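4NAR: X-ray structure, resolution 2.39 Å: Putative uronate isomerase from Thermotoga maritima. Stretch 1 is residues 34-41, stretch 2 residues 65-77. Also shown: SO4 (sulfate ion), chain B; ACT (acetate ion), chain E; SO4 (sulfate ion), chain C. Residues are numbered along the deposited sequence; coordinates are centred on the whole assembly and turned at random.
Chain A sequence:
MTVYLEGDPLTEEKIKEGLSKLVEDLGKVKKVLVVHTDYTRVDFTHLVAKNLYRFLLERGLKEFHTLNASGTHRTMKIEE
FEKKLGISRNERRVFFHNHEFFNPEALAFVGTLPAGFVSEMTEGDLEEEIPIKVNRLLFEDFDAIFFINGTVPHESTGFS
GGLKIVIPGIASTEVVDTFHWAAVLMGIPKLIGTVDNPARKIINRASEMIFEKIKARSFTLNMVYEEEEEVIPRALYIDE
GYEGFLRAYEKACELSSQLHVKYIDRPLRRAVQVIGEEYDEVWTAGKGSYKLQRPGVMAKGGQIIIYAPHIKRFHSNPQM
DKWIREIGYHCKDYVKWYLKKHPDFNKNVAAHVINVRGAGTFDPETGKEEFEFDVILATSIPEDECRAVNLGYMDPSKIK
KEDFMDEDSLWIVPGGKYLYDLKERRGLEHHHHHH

Stretch 1 (34-41) VVHTDYTR
Stretch 2, residues 65-77: HTLNASGTHRTMK

Two neighbouring parallel strands often continue into loops that carry the polar chemistry, and this putative uronate isomerase offers a worked example. Val34, Val35 and His36 run alongside Thr66, Leu67 and Asn68 in parallel register, with CA–CA separations of 4.5, 4.6 and 5.4 Å and strand axes inclined at 24°. All six residues have extended phi/psi values: Val34 -115/114, Val35 -95/126, His36 -135/165, Thr66 -126/153, Leu67 -134/123 and Asn68 -79/112. The hydrogen-bond ladder alternates as parallel pairing demands: Val34 N to His65 O (2.8 Å), Leu67 N to Val34 O (2.8 Å), His36 N to Leu67 O (2.9 Å) and Ala69 N to His36 O (2.8 Å). Beyond it, Asp38 to Arg41 form a type I turn, closed by Arg41 N to Asp38 O (2.9 Å), and Ser70 to His73 a type II' turn, with Gly71 at 60/-136.

Side chains alternate too. Val35 (t) and Leu67 share one face, CG2 to CB 4.0 Å. On the other, His36 (p, chi2 88°) folds its ring over Asn68 CA, which lies 3.9 Å from the ring centroid; at the ring edge, His36 NE2 hydrogen-bonds Thr66 OG1 (3.2 Å), while His36 ND1 donates to Thr37 O (2.8 Å).

The loops meet through Asp38 (p, chi2 -4°), whose OD2 accepts from His73 ND1 (2.8 Å; His73 is m, chi2 170°). A water donates to the same OD2 and to Arg74 O, each at 2.7 Å, and accepts from Asn68 ND2 at 2.8 Å, tying three residues together. Tyr39 (p, chi2 -84°) receives Arg74 (chi1 p, chi2 and chi3 t, chi4 84°): the guanidinium lies flat on the ring, centres 3.8 Å apart and planes at 16°, a cation-pi stack. Selenomethionine Met76 packs against the start of the first loop, its SE 3.6 Å from Asp38 CB and 3.3 Å from Tyr39 N.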

# COMPACT_ATOMS: atom_id res chain seq x y z
N VAL A 34 -11.65 11.69 9.95
CA VAL A 34 -11.67 10.79 8.81
C VAL A 34 -10.26 10.49 8.35
O VAL A 34 -9.54 11.39 7.87
CB VAL A 34 -12.54 11.32 7.63
CG1 VAL A 34 -12.47 10.36 6.43
CG2 VAL A 34 -13.98 11.52 8.07
N VAL A 35 -9.85 9.23 8.50
CA VAL A 35 -8.57 8.74 8.02
C VAL A 35 -8.79 8.13 6.63
O VAL A 35 -9.67 7.27 6.46
CB VAL A 35 -7.95 7.72 9.02
CG1 VAL A 35 -6.62 7.20 8.51
CG2 VAL A 35 -7.77 8.36 10.41
N HIS A 36 -8.02 8.59 5.64
CA HIS A 36 -8.24 8.22 4.24
C HIS A 36 -6.94 7.84 3.53
O HIS A 36 -5.85 8.14 4.03
CB HIS A 36 -8.90 9.38 3.47
CG HIS A 36 -8.13 10.67 3.55
ND1 HIS A 36 -7.12 10.99 2.67
CD2 HIS A 36 -8.22 11.70 4.42
CE1 HIS A 36 -6.61 12.17 3.00
NE2 HIS A 36 -7.26 12.62 4.05
N THR A 37 -7.09 7.21 2.37
CA THR A 37 -5.96 6.85 1.50
C THR A 37 -5.41 8.11 0.82
O THR A 37 -6.04 9.19 0.86
CB THR A 37 -6.40 5.82 0.42
OG1 THR A 37 -7.42 6.39 -0.42
CG2 THR A 37 -6.95 4.54 1.06
N ASP A 38 -4.24 7.98 0.19
CA ASP A 38 -3.60 9.16 -0.40
C ASP A 38 -3.71 9.17 -1.93
O ASP A 38 -4.41 8.31 -2.50
CB ASP A 38 -2.14 9.30 0.06
CG ASP A 38 -1.26 8.14 -0.40
OD1 ASP A 38 -1.83 7.20 -1.02
OD2 ASP A 38 -0.03 8.15 -0.14
N TYR A 39 -3.04 10.14 -2.57
CA TYR A 39 -3.14 10.35 -4.03
C TYR A 39 -2.72 9.07 -4.78
O TYR A 39 -3.00 8.90 -5.97
CB TYR A 39 -2.23 11.52 -4.47
CG TYR A 39 -0.75 11.17 -4.42
CD1 TYR A 39 -0.03 11.26 -3.23
CD2 TYR A 39 -0.08 10.71 -5.56
CE1 TYR A 39 1.31 10.92 -3.18
CE2 TYR A 39 1.26 10.37 -5.51
CZ TYR A 39 1.96 10.47 -4.32
OH TYR A 39 3.30 10.13 -4.26
N THR A 40 -2.03 8.20 -4.04
CA THR A 40 -1.46 6.96 -4.55
C THR A 40 -2.55 5.91 -4.79
O THR A 40 -2.37 4.97 -5.59
CB THR A 40 -0.36 6.46 -3.55
OG1 THR A 40 0.95 6.69 -4.11
CG2 THR A 40 -0.55 5.01 -3.12
N ARG A 41 -3.69 6.07 -4.11
CA ARG A 41 -4.80 5.13 -4.26
C ARG A 41 -5.93 5.69 -5.13
O ARG A 41 -6.57 6.68 -4.76
CB ARG A 41 -5.37 4.75 -2.90
CG ARG A 41 -4.38 4.02 -2.01
CD ARG A 41 -4.29 2.56 -2.40
NE ARG A 41 -3.56 1.81 -1.39
CZ ARG A 41 -4.12 1.26 -0.30
NH1 ARG A 41 -5.43 1.37 -0.09
NH2 ARG A 41 -3.35 0.60 0.56
N HIS A 65 -12.30 16.72 10.83
CA HIS A 65 -10.87 16.62 10.61
C HIS A 65 -10.54 15.43 9.70
O HIS A 65 -11.21 14.40 9.76
CB HIS A 65 -10.16 16.47 11.95
CG HIS A 65 -10.20 17.71 12.80
ND1 HIS A 65 -9.12 18.56 12.94
CD2 HIS A 65 -11.19 18.24 13.55
CE1 HIS A 65 -9.45 19.55 13.74
NE2 HIS A 65 -10.70 19.39 14.13
N THR A 66 -9.52 15.58 8.86
CA THR A 66 -9.08 14.44 8.05
C THR A 66 -7.60 14.16 8.22
O THR A 66 -6.83 15.07 8.53
CB THR A 66 -9.45 14.59 6.55
OG1 THR A 66 -8.31 15.08 5.80
CG2 THR A 66 -10.69 15.50 6.38
N LEU A 67 -7.22 12.90 8.02
CA LEU A 67 -5.83 12.47 8.18
C LEU A 67 -5.47 11.62 6.98
O LEU A 67 -6.13 10.60 6.67
CB LEU A 67 -5.64 11.65 9.47
CG LEU A 67 -4.35 11.76 10.31
CD1 LEU A 67 -4.15 10.47 11.09
CD2 LEU A 67 -3.09 12.11 9.52
N ASN A 68 -4.42 12.04 6.29
CA ASN A 68 -3.90 11.32 5.16
C ASN A 68 -3.06 10.15 5.64
O ASN A 68 -1.98 10.35 6.20
CB ASN A 68 -3.03 12.26 4.31
CG ASN A 68 -2.47 11.57 3.09
OD1 ASN A 68 -3.23 11.11 2.22
ND2 ASN A 68 -1.14 11.49 3.00
N ALA A 69 -3.54 8.93 5.40
CA ALA A 69 -2.77 7.73 5.74
C ALA A 69 -1.62 7.55 4.74
O ALA A 69 -1.70 6.71 3.83
CB ALA A 69 -3.66 6.49 5.76
N SER A 70 -0.56 8.33 4.92
CA SER A 70 0.52 8.40 3.94
C SER A 70 1.48 7.19 3.89
O SER A 70 2.07 6.89 2.84
CB SER A 70 1.36 9.66 4.19
OG SER A 70 2.19 9.47 5.34
N GLY A 71 1.66 6.52 5.02
CA GLY A 71 2.81 5.64 5.17
C GLY A 71 4.08 6.48 5.00
O GLY A 71 4.16 7.60 5.53
N THR A 72 5.06 5.98 4.25
CA THR A 72 6.28 6.78 3.98
C THR A 72 6.13 7.77 2.82
O THR A 72 7.07 8.52 2.53
CB THR A 72 7.52 5.90 3.68
OG1 THR A 72 7.23 5.04 2.57
CG2 THR A 72 7.91 5.05 4.89
N HIS A 73 4.96 7.76 2.16
CA HIS A 73 4.74 8.60 0.97
C HIS A 73 4.75 10.10 1.26
O HIS A 73 4.57 10.52 2.41
CB HIS A 73 3.41 8.27 0.30
CG HIS A 73 3.26 6.84 -0.09
ND1 HIS A 73 2.06 6.31 -0.53
CD2 HIS A 73 4.15 5.81 -0.09
CE1 HIS A 73 2.22 5.03 -0.80
NE2 HIS A 73 3.48 4.70 -0.54
N ARG A 74 4.93 10.90 0.21
CA ARG A 74 5.01 12.36 0.34
C ARG A 74 3.74 12.96 0.94
O ARG A 74 2.67 12.32 0.92
CB ARG A 74 5.32 13.05 -1.01
CG ARG A 74 4.27 12.82 -2.13
CD ARG A 74 4.48 13.83 -3.29
NE ARG A 74 3.50 13.69 -4.38
CZ ARG A 74 2.29 14.26 -4.38
NH1 ARG A 74 1.89 14.99 -3.34
NH2 ARG A 74 1.46 14.07 -5.41
N THR A 75 3.86 14.17 1.47
CA THR A 75 2.70 14.91 1.93
C THR A 75 1.87 15.31 0.72
O THR A 75 2.39 15.44 -0.40
CB THR A 75 3.11 16.19 2.67
OG1 THR A 75 4.03 16.93 1.86
CG2 THR A 75 3.76 15.84 3.99
N MSE A 76 0.58 15.50 0.96
CA MSE A 76 -0.32 15.96 -0.09
C MSE A 76 -0.60 17.45 -0.00
O MSE A 76 -0.65 18.02 1.09
CB MSE A 76 -1.64 15.19 -0.05
CG MSE A 76 -1.63 14.03 -1.05
SE MSE A 76 -2.93 12.72 -0.54
CE MSE A 76 -4.56 13.57 -1.10
N LYS A 77 -0.75 18.06 -1.17
CA LYS A 77 -1.25 19.42 -1.26
C LYS A 77 -2.74 19.48 -0.89
O LYS A 77 -3.49 18.50 -1.06
CB LYS A 77 -1.02 19.94 -2.68
CG LYS A 77 0.45 19.91 -3.08
CD LYS A 77 1.05 21.31 -2.95
CE LYS A 77 2.58 21.28 -2.87
NZ LYS A 77 3.04 20.87 -1.50
S SO4 B . 5.27 2.19 3.00
O1 SO4 B . 4.82 1.06 3.83
O2 SO4 B . 4.39 3.35 3.25
O3 SO4 B . 6.66 2.50 3.33
O4 SO4 B . 5.19 1.81 1.57
C ACT E . -5.04 0.98 2.94
O ACT E . -4.50 -0.14 2.81
OXT ACT E . -6.28 0.96 2.80
CH3 ACT E . -4.24 2.22 3.23
S SO4 C . 0.08 0.86 -0.84
O1 SO4 C . -0.96 0.18 -0.04
O2 SO4 C . 0.11 2.30 -0.50
O3 SO4 C . 1.42 0.30 -0.61
O4 SO4 C . -0.29 0.70 -2.26
O HOH W 1 0.50 10.67 0.82
O HOH W 2 -2.99 5.15 1.17
O HOH W 3 5.15 9.69 -2.49